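Local coordinates for protein glucose-resistance amylase regulator (Weissella paramesenteroides ATCC 33313, PDB 4RK6) that binds alpha-D-glucose in a periplasmic-binding-protein-like core and, like other LacI-family regulators, probably represses transcription by binding DNA, at residues E112-I117 against A192-A197; T196-G201 against L237-Q242; V118-D123 against T272-R277. All coordinates share one frame; numbering follows the deposited sequence. Where two conformers were deposited one is given.

Interaction 1 (E112-I117 against A192-A197); sequences EMMNSI and AAIATA. With GLC (alpha-D-glucopyranose), chain C.
Ile-194 points from its strand toward helix 110-123 and ends against two side chains one turn apart, Ile-117 and Met-114, the latter deposited as selenomethionine. The two isoleucines meet branch against branch: CG2 of Ile-117 sits 3.6 Å from CD1 of Ile-194 and nearly as close to its CG1, while CD1 of Ile-117 reaches CG2 of Ile-194 at 4.1 Å. The chi1 of Ile-117 (-62°) sets CG2, the branch that meets CD1 and CG1 of Ile-194, anti to its own backbone N. The two side chains cross at a slant. Met-114 has CG anti to the backbone N and bends at chi2 and chi3, which carries SE to 4.1 Å from Ile-194 CD1; the same atom also touches CG2, so it spans both methyls. All of this is buried, apolar packing. Next along the chain, Thr-196 and Ala-197 leave the strand for the glucose pocket, Ala-197 CB lying 3.7 Å from C6 of the sugar. Around the contact, Phe-149 of helix 144-155 and Ile-129 and Leu-131 of strand 129-132 also pack on Ile-194, and Val-240 of strand 238-241 meets Ile-117, placing helix 110-123 across one face of the sheet beside helix 144-155.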
loop_
_atom_site.group_PDB
_atom_site.type_symbol
_atom_site.label_atom_id
_atom_site.label_comp_id
_atom_site.label_asym_id
_atom_site.label_seq_id
_atom_site.Cartn_x
_atom_site.Cartn_y
_atom_site.Cartn_z
ATOM N N GLU A 112 -23.035 12.454 0.315
ATOM C CA GLU A 112 -22.519 13.558 1.122
ATOM C C GLU A 112 -21.073 13.875 0.774
ATOM O O GLU A 112 -20.701 15.062 0.683
ATOM C CB GLU A 112 -22.630 13.227 2.603
ATOM C CG GLU A 112 -22.399 14.396 3.542
ATOM C CD GLU A 112 -22.563 14.001 5.002
ATOM O OE1 GLU A 112 -21.651 14.291 5.801
ATOM O OE2 GLU A 112 -23.597 13.389 5.355
HETATM N N MSE A 113 -20.250 12.831 0.603
HETATM C CA MSE A 113 -18.836 13.041 0.198
HETATM C C MSE A 113 -18.790 13.799 -1.080
HETATM O O MSE A 113 -18.151 14.862 -1.169
HETATM C CB MSE A 113 -18.060 11.743 -0.007
HETATM C CG MSE A 113 -17.764 11.040 1.310
HETATM SE SE MSE A 113 -16.347 9.707 1.022
HETATM C CE MSE A 113 -17.469 8.333 0.142
HETATM N N MSE A 114 -19.495 13.295 -2.087
HETATM C CA MSE A 114 -19.442 13.909 -3.417
HETATM C C MSE A 114 -20.010 15.294 -3.421
HETATM O O MSE A 114 -19.450 16.212 -4.024
HETATM C CB MSE A 114 -20.196 13.078 -4.439
HETATM C CG MSE A 114 -20.105 13.666 -5.839
HETATM SE SE MSE A 114 -18.262 13.543 -6.543
HETATM C CE MSE A 114 -18.166 11.599 -6.572
ATOM N N ASN A 115 -21.148 15.464 -2.771
ATOM C CA ASN A 115 -21.768 16.757 -2.715
ATOM C C ASN A 115 -20.907 17.806 -1.982
ATOM O O ASN A 115 -20.866 18.953 -2.398
ATOM C CB ASN A 115 -23.143 16.641 -2.093
ATOM C CG ASN A 115 -23.950 17.876 -2.295
ATOM O OD1 ASN A 115 -24.250 18.254 -3.428
ATOM N ND2 ASN A 115 -24.277 18.552 -1.196
ATOM N N SER A 116 -20.188 17.406 -0.942
ATOM C CA SER A 116 -19.279 18.320 -0.251
ATOM C C SER A 116 -18.179 18.805 -1.199
ATOM O O SER A 116 -17.769 19.930 -1.146
ATOM C CB SER A 116 -18.678 17.685 1.011
ATOM O OG SER A 116 -17.655 16.741 0.718
ATOM N N ILE A 117 -17.705 17.940 -2.077
ATOM C CA ILE A 117 -16.606 18.323 -2.960
ATOM C C ILE A 117 -17.109 19.281 -4.033
ATOM O O ILE A 117 -16.489 20.276 -4.314
ATOM C CB ILE A 117 -15.953 17.095 -3.634
ATOM C CG1 ILE A 117 -15.347 16.165 -2.574
ATOM C CG2 ILE A 117 -14.928 17.550 -4.658
ATOM C CD1 ILE A 117 -14.940 14.810 -3.119
ATOM N N ALA A 192 -11.261 21.858 -12.975
ATOM C CA ALA A 192 -11.094 21.039 -11.772
ATOM C C ALA A 192 -11.457 19.610 -12.071
ATOM O O ALA A 192 -12.315 19.317 -12.914
ATOM C CB ALA A 192 -11.948 21.558 -10.637
ATOM N N ALA A 193 -10.777 18.704 -11.383
ATOM C CA ALA A 193 -11.038 17.290 -11.489
ATOM C C ALA A 193 -11.230 16.706 -10.091
ATOM O O ALA A 193 -10.481 17.010 -9.173
ATOM C CB ALA A 193 -9.892 16.592 -12.196
ATOM N N ILE A 194 -12.272 15.906 -9.942
ATOM C CA ILE A 194 -12.523 15.155 -8.726
ATOM C C ILE A 194 -12.001 13.759 -8.996
ATOM O O ILE A 194 -12.480 13.056 -9.889
ATOM C CB ILE A 194 -14.017 15.106 -8.379
ATOM C CG1 ILE A 194 -14.538 16.526 -8.146
ATOM C CG2 ILE A 194 -14.228 14.247 -7.151
ATOM C CD1 ILE A 194 -16.029 16.655 -7.956
ATOM N N ALA A 195 -10.997 13.349 -8.238
ATOM C CA ALA A 195 -10.361 12.055 -8.432
ATOM C C ALA A 195 -10.983 11.015 -7.518
ATOM O O ALA A 195 -11.056 11.242 -6.308
ATOM C CB ALA A 195 -8.869 12.202 -8.137
ATOM N N THR A 196 -11.385 9.854 -8.047
ATOM C CA THR A 196 -12.135 8.886 -7.235
ATOM C C THR A 196 -11.263 8.122 -6.234
ATOM O O THR A 196 -11.783 7.407 -5.376
ATOM C CB THR A 196 -12.899 7.837 -8.081
ATOM O OG1 THR A 196 -11.972 7.028 -8.822
ATOM C CG2 THR A 196 -13.861 8.504 -8.986
ATOM N N ALA A 197 -9.945 8.259 -6.360
ATOM C CA ALA A 197 -9.012 7.727 -5.365
ATOM C C ALA A 197 -7.769 8.570 -5.359
ATOM O O ALA A 197 -7.486 9.285 -6.324
ATOM C CB ALA A 197 -8.677 6.278 -5.646
HETATM C C1 GLC C . -13.377 1.370 -2.864
HETATM C C2 GLC C . -14.129 1.946 -1.664
HETATM C C3 GLC C . -14.253 3.456 -1.707
HETATM C C4 GLC C . -12.894 4.074 -2.048
HETATM C C5 GLC C . -12.470 3.545 -3.419
HETATM C C6 GLC C . -11.107 4.090 -3.840
HETATM O O1 GLC C . -14.283 1.277 -3.894
HETATM O O2 GLC C . -15.451 1.414 -1.595
HETATM O O3 GLC C . -14.674 3.843 -0.404
HETATM O O4 GLC C . -12.982 5.466 -2.014
HETATM O O5 GLC C . -12.314 2.151 -3.380
HETATM O O6 GLC C . -10.111 3.705 -2.945
#

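Interaction 2 (T196-G201 against L237-Q242); sequences TADMVG and LTTVKQ. With GLC (alpha-D-glucopyranose), chain C.
The carboxylate of Asp-198 has Thr-239 OG1 beyond its OD1 end, 3.6 Å from OD1 and about 1.5 Å out of the carboxylate plane, a near approach without a direct bond; the second flat group, the Gln-242 amide, has glucose O3 beyond its NE2 end, about 0.2 Å from the amide plane. Both belong to a Rossmann-like lobe of a type I periplasmic-binding-protein fold, in which helix 198-210 is the crossover helix of the beta-alpha-beta unit between parallel strands 192-195 and 220-223; the contact sets its first turn against strand 238-241, one strand further along the sheet. Thr-223 OG1 hydrogen-bonds to both Asp-198 OD1 and Thr-239 OG1, and with Gly-226 N at OD1 and Leu-227 N at OD2 both oxygens of the buried carboxylate are engaged. Asp-198 follows Ala-197, the N-cap residue, and the helix dipole would probably favour its negative charge. On Thr-239, OG1 is anti to the backbone N (chi1 -169°), which directs the hydroxyl at the aspartate side of the contact. At the start of the segment, Leu-237 sets CD1 against the helix backbone, 4.2 Å from both Asp-198 O and Gly-201 C; glycine brings the bare main chain close there. Met-199, a selenomethionine, packs on Gln-228 of the second subunit. At the other end of the strand the amide of Gln-242 is fixed by Ser-108 OG at OE1 and by Asp-225 OD1 at NE2. From there Gln-242 NE2 donates to O3 of the glucose at 3.0 Å, with an almost straight N-H...O angle of 175°.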
loop_
_atom_site.group_PDB
_atom_site.type_symbol
_atom_site.label_atom_id
_atom_site.label_comp_id
_atom_site.label_asym_id
_atom_site.label_seq_id
_atom_site.Cartn_x
_atom_site.Cartn_y
_atom_site.Cartn_z
ATOM N N THR A 196 -11.385 9.854 -8.047
ATOM C CA THR A 196 -12.135 8.886 -7.235
ATOM C C THR A 196 -11.263 8.122 -6.234
ATOM O O THR A 196 -11.783 7.407 -5.376
ATOM C CB THR A 196 -12.899 7.837 -8.081
ATOM O OG1 THR A 196 -11.972 7.028 -8.822
ATOM C CG2 THR A 196 -13.861 8.504 -8.986
ATOM N N ALA A 197 -9.945 8.259 -6.360
ATOM C CA ALA A 197 -9.012 7.727 -5.365
ATOM C C ALA A 197 -7.769 8.570 -5.359
ATOM O O ALA A 197 -7.486 9.285 -6.324
ATOM C CB ALA A 197 -8.677 6.278 -5.646
ATOM N N ASP A 198 -7.033 8.546 -4.248
ATOM C CA ASP A 198 -5.835 9.382 -4.128
ATOM C C ASP A 198 -4.817 9.209 -5.283
ATOM O O ASP A 198 -4.263 10.201 -5.779
ATOM C CB ASP A 198 -5.109 9.129 -2.807
ATOM C CG ASP A 198 -5.998 9.371 -1.589
ATOM O OD1 ASP A 198 -6.894 10.252 -1.617
ATOM O OD2 ASP A 198 -5.760 8.653 -0.602
HETATM N N MSE A 199 -4.588 7.967 -5.706
HETATM C CA MSE A 199 -3.579 7.669 -6.748
HETATM C C MSE A 199 -4.003 8.286 -8.068
HETATM O O MSE A 199 -3.163 8.692 -8.841
HETATM C CB MSE A 199 -3.338 6.163 -6.890
HETATM C CG MSE A 199 -2.288 5.696 -5.909
HETATM SE SE MSE A 199 -0.561 6.402 -6.535
HETATM C CE MSE A 199 0.421 5.198 -5.327
ATOM N N VAL A 200 -5.311 8.401 -8.314
ATOM C CA VAL A 200 -5.786 9.074 -9.520
ATOM C C VAL A 200 -5.293 10.519 -9.489
ATOM O O VAL A 200 -4.816 11.052 -10.495
ATOM C CB VAL A 200 -7.321 9.017 -9.641
ATOM C CG1 VAL A 200 -7.815 9.828 -10.835
ATOM C CG2 VAL A 200 -7.802 7.581 -9.702
ATOM N N GLY A 201 -5.408 11.166 -8.330
ATOM C CA GLY A 201 -4.932 12.526 -8.144
ATOM C C GLY A 201 -3.429 12.658 -8.365
ATOM O O GLY A 201 -2.959 13.608 -8.979
ATOM N N LEU A 237 -2.420 17.188 -1.709
ATOM C CA LEU A 237 -3.768 17.089 -2.273
ATOM C C LEU A 237 -4.858 17.371 -1.266
ATOM O O LEU A 237 -4.921 16.765 -0.192
ATOM C CB LEU A 237 -3.984 15.704 -2.894
ATOM C CG LEU A 237 -3.268 15.487 -4.213
ATOM C CD1 LEU A 237 -3.029 14.000 -4.452
ATOM C CD2 LEU A 237 -4.064 16.121 -5.367
ATOM N N THR A 238 -5.721 18.296 -1.657
ATOM C CA THR A 238 -7.013 18.514 -1.005
ATOM C C THR A 238 -7.814 17.231 -1.193
ATOM O O THR A 238 -7.795 16.609 -2.282
ATOM C CB THR A 238 -7.688 19.735 -1.617
ATOM O OG1 THR A 238 -6.888 20.889 -1.303
ATOM C CG2 THR A 238 -9.094 19.948 -1.068
ATOM N N THR A 239 -8.471 16.780 -0.124
ATOM C CA THR A 239 -9.026 15.443 -0.124
ATOM C C THR A 239 -10.230 15.322 0.831
ATOM O O THR A 239 -10.293 16.022 1.860
ATOM C CB THR A 239 -7.930 14.417 0.247
ATOM O OG1 THR A 239 -8.395 13.091 0.012
ATOM C CG2 THR A 239 -7.474 14.553 1.719
ATOM N N VAL A 240 -11.180 14.456 0.478
ATOM C CA VAL A 240 -12.167 13.964 1.457
ATOM C C VAL A 240 -11.574 12.761 2.147
ATOM O O VAL A 240 -11.393 11.678 1.559
ATOM C CB VAL A 240 -13.546 13.622 0.846
ATOM C CG1 VAL A 240 -14.447 12.908 1.868
ATOM C CG2 VAL A 240 -14.212 14.887 0.356
ATOM N N LYS A 241 -11.257 12.941 3.419
ATOM C CA LYS A 241 -10.674 11.881 4.200
ATOM C C LYS A 241 -11.747 10.973 4.785
ATOM O O LYS A 241 -12.600 11.434 5.540
ATOM C CB LYS A 241 -9.837 12.434 5.342
ATOM C CG LYS A 241 -8.989 11.347 5.998
ATOM C CD LYS A 241 -8.059 11.951 7.040
ATOM C CE LYS A 241 -6.787 11.146 7.222
ATOM N NZ LYS A 241 -7.079 9.810 7.764
ATOM N N GLN A 242 -11.692 9.702 4.431
ATOM C CA GLN A 242 -12.555 8.692 5.070
ATOM C C GLN A 242 -11.892 8.180 6.333
ATOM O O GLN A 242 -10.661 8.050 6.411
ATOM C CB GLN A 242 -12.799 7.513 4.139
ATOM C CG GLN A 242 -13.409 7.908 2.804
ATOM C CD GLN A 242 -14.103 6.726 2.136
ATOM O OE1 GLN A 242 -14.983 6.106 2.723
ATOM N NE2 GLN A 242 -13.662 6.372 0.944
HETATM C C1 GLC C . -13.377 1.370 -2.864
HETATM C C2 GLC C . -14.129 1.946 -1.664
HETATM C C3 GLC C . -14.253 3.456 -1.707
HETATM C C4 GLC C . -12.894 4.074 -2.048
HETATM C C5 GLC C . -12.470 3.545 -3.419
HETATM C C6 GLC C . -11.107 4.090 -3.840
HETATM O O1 GLC C . -14.283 1.277 -3.894
HETATM O O2 GLC C . -15.451 1.414 -1.595
HETATM O O3 GLC C . -14.674 3.843 -0.404
HETATM O O4 GLC C . -12.982 5.466 -2.014
HETATM O O5 GLC C . -12.314 2.151 -3.380
HETATM O O6 GLC C . -10.111 3.705 -2.945
#

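Interaction 3 (V118-D123 against T272-R277); sequences VDYLID and TELIQR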
loop_
_atom_site.group_PDB
_atom_site.type_symbol
_atom_site.label_atom_id
_atom_site.label_comp_id
_atom_site.label_asym_id
_atom_site.label_seq_id
_atom_site.Cartn_x
_atom_site.Cartn_y
_atom_site.Cartn_z
ATOM N N VAL A 118 -18.254 18.956 -4.627
ATOM C CA VAL A 118 -18.832 19.787 -5.664
ATOM C C VAL A 118 -19.183 21.150 -5.082
ATOM O O VAL A 118 -18.903 22.177 -5.680
ATOM C CB VAL A 118 -20.075 19.097 -6.264
ATOM C CG1 VAL A 118 -20.872 20.070 -7.122
ATOM C CG2 VAL A 118 -19.677 17.890 -7.068
ATOM N N ASP A 119 -19.768 21.166 -3.887
ATOM C CA ASP A 119 -20.103 22.434 -3.242
ATOM C C ASP A 119 -18.877 23.343 -3.041
ATOM O O ASP A 119 -18.905 24.546 -3.315
ATOM C CB ASP A 119 -20.785 22.178 -1.905
ATOM C CG ASP A 119 -21.669 23.320 -1.495
ATOM O OD1 ASP A 119 -22.616 23.652 -2.240
ATOM O OD2 ASP A 119 -21.400 23.899 -0.436
ATOM N N TYR A 120 -17.799 22.739 -2.566
ATOM C CA TYR A 120 -16.544 23.443 -2.364
ATOM C C TYR A 120 -15.970 23.954 -3.676
ATOM O O TYR A 120 -15.569 25.114 -3.779
ATOM C CB TYR A 120 -15.532 22.514 -1.657
ATOM C CG TYR A 120 -14.174 23.109 -1.539
ATOM C CD1 TYR A 120 -13.972 24.277 -0.821
ATOM C CD2 TYR A 120 -13.086 22.520 -2.150
ATOM C CE1 TYR A 120 -12.706 24.844 -0.709
ATOM C CE2 TYR A 120 -11.826 23.075 -2.047
ATOM C CZ TYR A 120 -11.632 24.221 -1.341
ATOM O OH TYR A 120 -10.355 24.732 -1.267
ATOM N N LEU A 121 -15.909 23.102 -4.692
ATOM C CA LEU A 121 -15.325 23.528 -5.956
ATOM C C LEU A 121 -16.122 24.670 -6.601
ATOM O O LEU A 121 -15.534 25.601 -7.130
ATOM C CB LEU A 121 -15.205 22.361 -6.933
ATOM C CG LEU A 121 -14.079 21.363 -6.590
ATOM C CD1 LEU A 121 -14.102 20.172 -7.529
ATOM C CD2 LEU A 121 -12.722 22.019 -6.612
ATOM N N ILE A 122 -17.445 24.594 -6.528
ATOM C CA ILE A 122 -18.305 25.670 -7.052
ATOM C C ILE A 122 -18.129 26.960 -6.232
ATOM O O ILE A 122 -18.052 28.052 -6.792
ATOM C CB ILE A 122 -19.783 25.221 -7.106
ATOM C CG1 ILE A 122 -19.940 24.167 -8.216
ATOM C CG2 ILE A 122 -20.737 26.404 -7.312
ATOM C CD1 ILE A 122 -21.283 23.479 -8.166
ATOM N N ASP A 123 -18.046 26.836 -4.917
ATOM C CA ASP A 123 -17.728 27.985 -4.039
ATOM C C ASP A 123 -16.376 28.632 -4.408
ATOM O O ASP A 123 -16.198 29.839 -4.268
ATOM C CB ASP A 123 -17.702 27.561 -2.567
ATOM C CG ASP A 123 -19.090 27.377 -1.959
ATOM O OD1 ASP A 123 -20.096 27.679 -2.621
ATOM O OD2 ASP A 123 -19.167 26.912 -0.804
ATOM N N THR A 272 -17.151 11.990 7.347
ATOM C CA THR A 272 -15.911 12.340 6.649
ATOM C C THR A 272 -15.671 13.829 6.803
ATOM O O THR A 272 -16.478 14.567 7.379
ATOM C CB THR A 272 -15.975 12.008 5.142
ATOM O OG1 THR A 272 -16.932 12.842 4.486
ATOM C CG2 THR A 272 -16.321 10.574 4.939
ATOM N N GLU A 273 -14.566 14.286 6.253
ATOM C CA GLU A 273 -14.237 15.690 6.327
ATOM C C GLU A 273 -13.362 16.031 5.129
ATOM O O GLU A 273 -12.579 15.189 4.671
ATOM C CB GLU A 273 -13.472 15.963 7.605
ATOM C CG GLU A 273 -12.206 15.120 7.763
ATOM C CD GLU A 273 -11.683 15.102 9.196
ATOM O OE1 GLU A 273 -12.450 15.459 10.132
ATOM O OE2 GLU A 273 -10.491 14.744 9.376
ATOM N N LEU A 274 -13.512 17.257 4.676
ATOM C CA LEU A 274 -12.801 17.735 3.511
ATOM C C LEU A 274 -11.594 18.490 4.042
ATOM O O LEU A 274 -11.736 19.470 4.769
ATOM C CB LEU A 274 -13.731 18.604 2.674
ATOM C CG LEU A 274 -13.213 18.903 1.270
ATOM C CD1 LEU A 274 -14.357 19.353 0.363
ATOM C CD2 LEU A 274 -12.117 19.960 1.291
ATOM N N ILE A 275 -10.404 17.966 3.761
ATOM C CA ILE A 275 -9.181 18.566 4.197
ATOM C C ILE A 275 -8.574 19.383 3.085
ATOM O O ILE A 275 -8.184 18.865 2.025
ATOM C CB ILE A 275 -8.170 17.504 4.656
ATOM C CG1 ILE A 275 -8.774 16.657 5.767
ATOM C CG2 ILE A 275 -6.882 18.178 5.111
ATOM C CD1 ILE A 275 -7.873 15.557 6.247
ATOM N N GLN A 276 -8.489 20.677 3.334
ATOM C CA GLN A 276 -8.001 21.612 2.343
ATOM C C GLN A 276 -6.507 21.688 2.455
ATOM O O GLN A 276 -5.986 21.947 3.536
ATOM C CB GLN A 276 -8.648 22.962 2.625
ATOM C CG GLN A 276 -8.278 24.076 1.716
ATOM C CD GLN A 276 -8.605 25.354 2.402
ATOM O OE1 GLN A 276 -9.763 25.576 2.768
ATOM N NE2 GLN A 276 -7.591 26.170 2.654
ATOM N N ARG A 277 -5.833 21.401 1.342
ATOM C CA ARG A 277 -4.377 21.472 1.267
ATOM C C ARG A 277 -3.999 22.429 0.127
ATOM O O ARG A 277 -4.418 23.562 0.161
ATOM C CB ARG A 277 -3.767 20.078 1.139
ATOM C CG ARG A 277 -4.149 19.172 2.300
ATOM C CD ARG A 277 -3.101 18.117 2.536
ATOM N NE ARG A 277 -3.375 17.273 3.694
ATOM C CZ ARG A 277 -3.807 16.027 3.627
ATOM N NH1 ARG A 277 -4.087 15.470 2.458
ATOM N NH2 ARG A 277 -3.964 15.338 4.744
#
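Tyr-120 meets Leu-274 of strand 267-275 and Gln-276 just beyond it, near its root and at its hydroxyl. Its CB lies 3.9 Å from CD1 of Leu-274, a methyl that approaches the ring obliquely. At the far end, OH rests 3.7 Å from CG of Gln-276, a van der Waals contact of the hydroxyl with a methylene: the amide oxygen OE1 is 4.2 Å from that OH, beyond bonding range. The two long side chains cross at about a right angle, although ring and amide planes are nearly parallel, 6° apart. With CG opposite the backbone N across the CA-CB bond (chi1 174°), the tyrosine ring swings off the helix and reaches across to the strand, where the CA atoms of Tyr-120 and Leu-274 are 9.0 Å apart. Behind this first shell, Arg-277 ties the strand end down: its N bonds to Thr-238 OG1, and NH1 to Leu-237 O and Thr-230 OG1. Backbone bonds from Ile-275 to Thr-239 and from Glu-273 to Lys-241 hold the strand itself, antiparallel to strand 238-241. On the helix, Asp-119 OD1 bonds to His-156 NE2. The contact lies at the surface and joins the ends of helix 110-123 and strand 267-275 within a Rossmann-like lobe of the type I periplasmic-binding-protein fold.

In the fold
Interactions 1 and 3 share helix 110-123, interaction 1 using residues 112-117 and interaction 3 residues 118-123, with centres about 8 Å apart; the centre of interaction 2 is about 8 Å from that of interaction 1 and about 11 Å from that of interaction 3. Along the chain the order is 112-117, 118-123, 192-197, 196-201, 237-242, 272-277, so interactions 1 and 3 interlock and interaction 2 nests inside the loop closed by interaction 3. All three reach one mixed sheet, in which strands 238-241 and 267-275 are neighbours. Helices 110-123 and 198-210 pack on its opposite faces, and Thr-196 and Ala-197, common to interactions 1 and 2, connect this core to the glucose pocket.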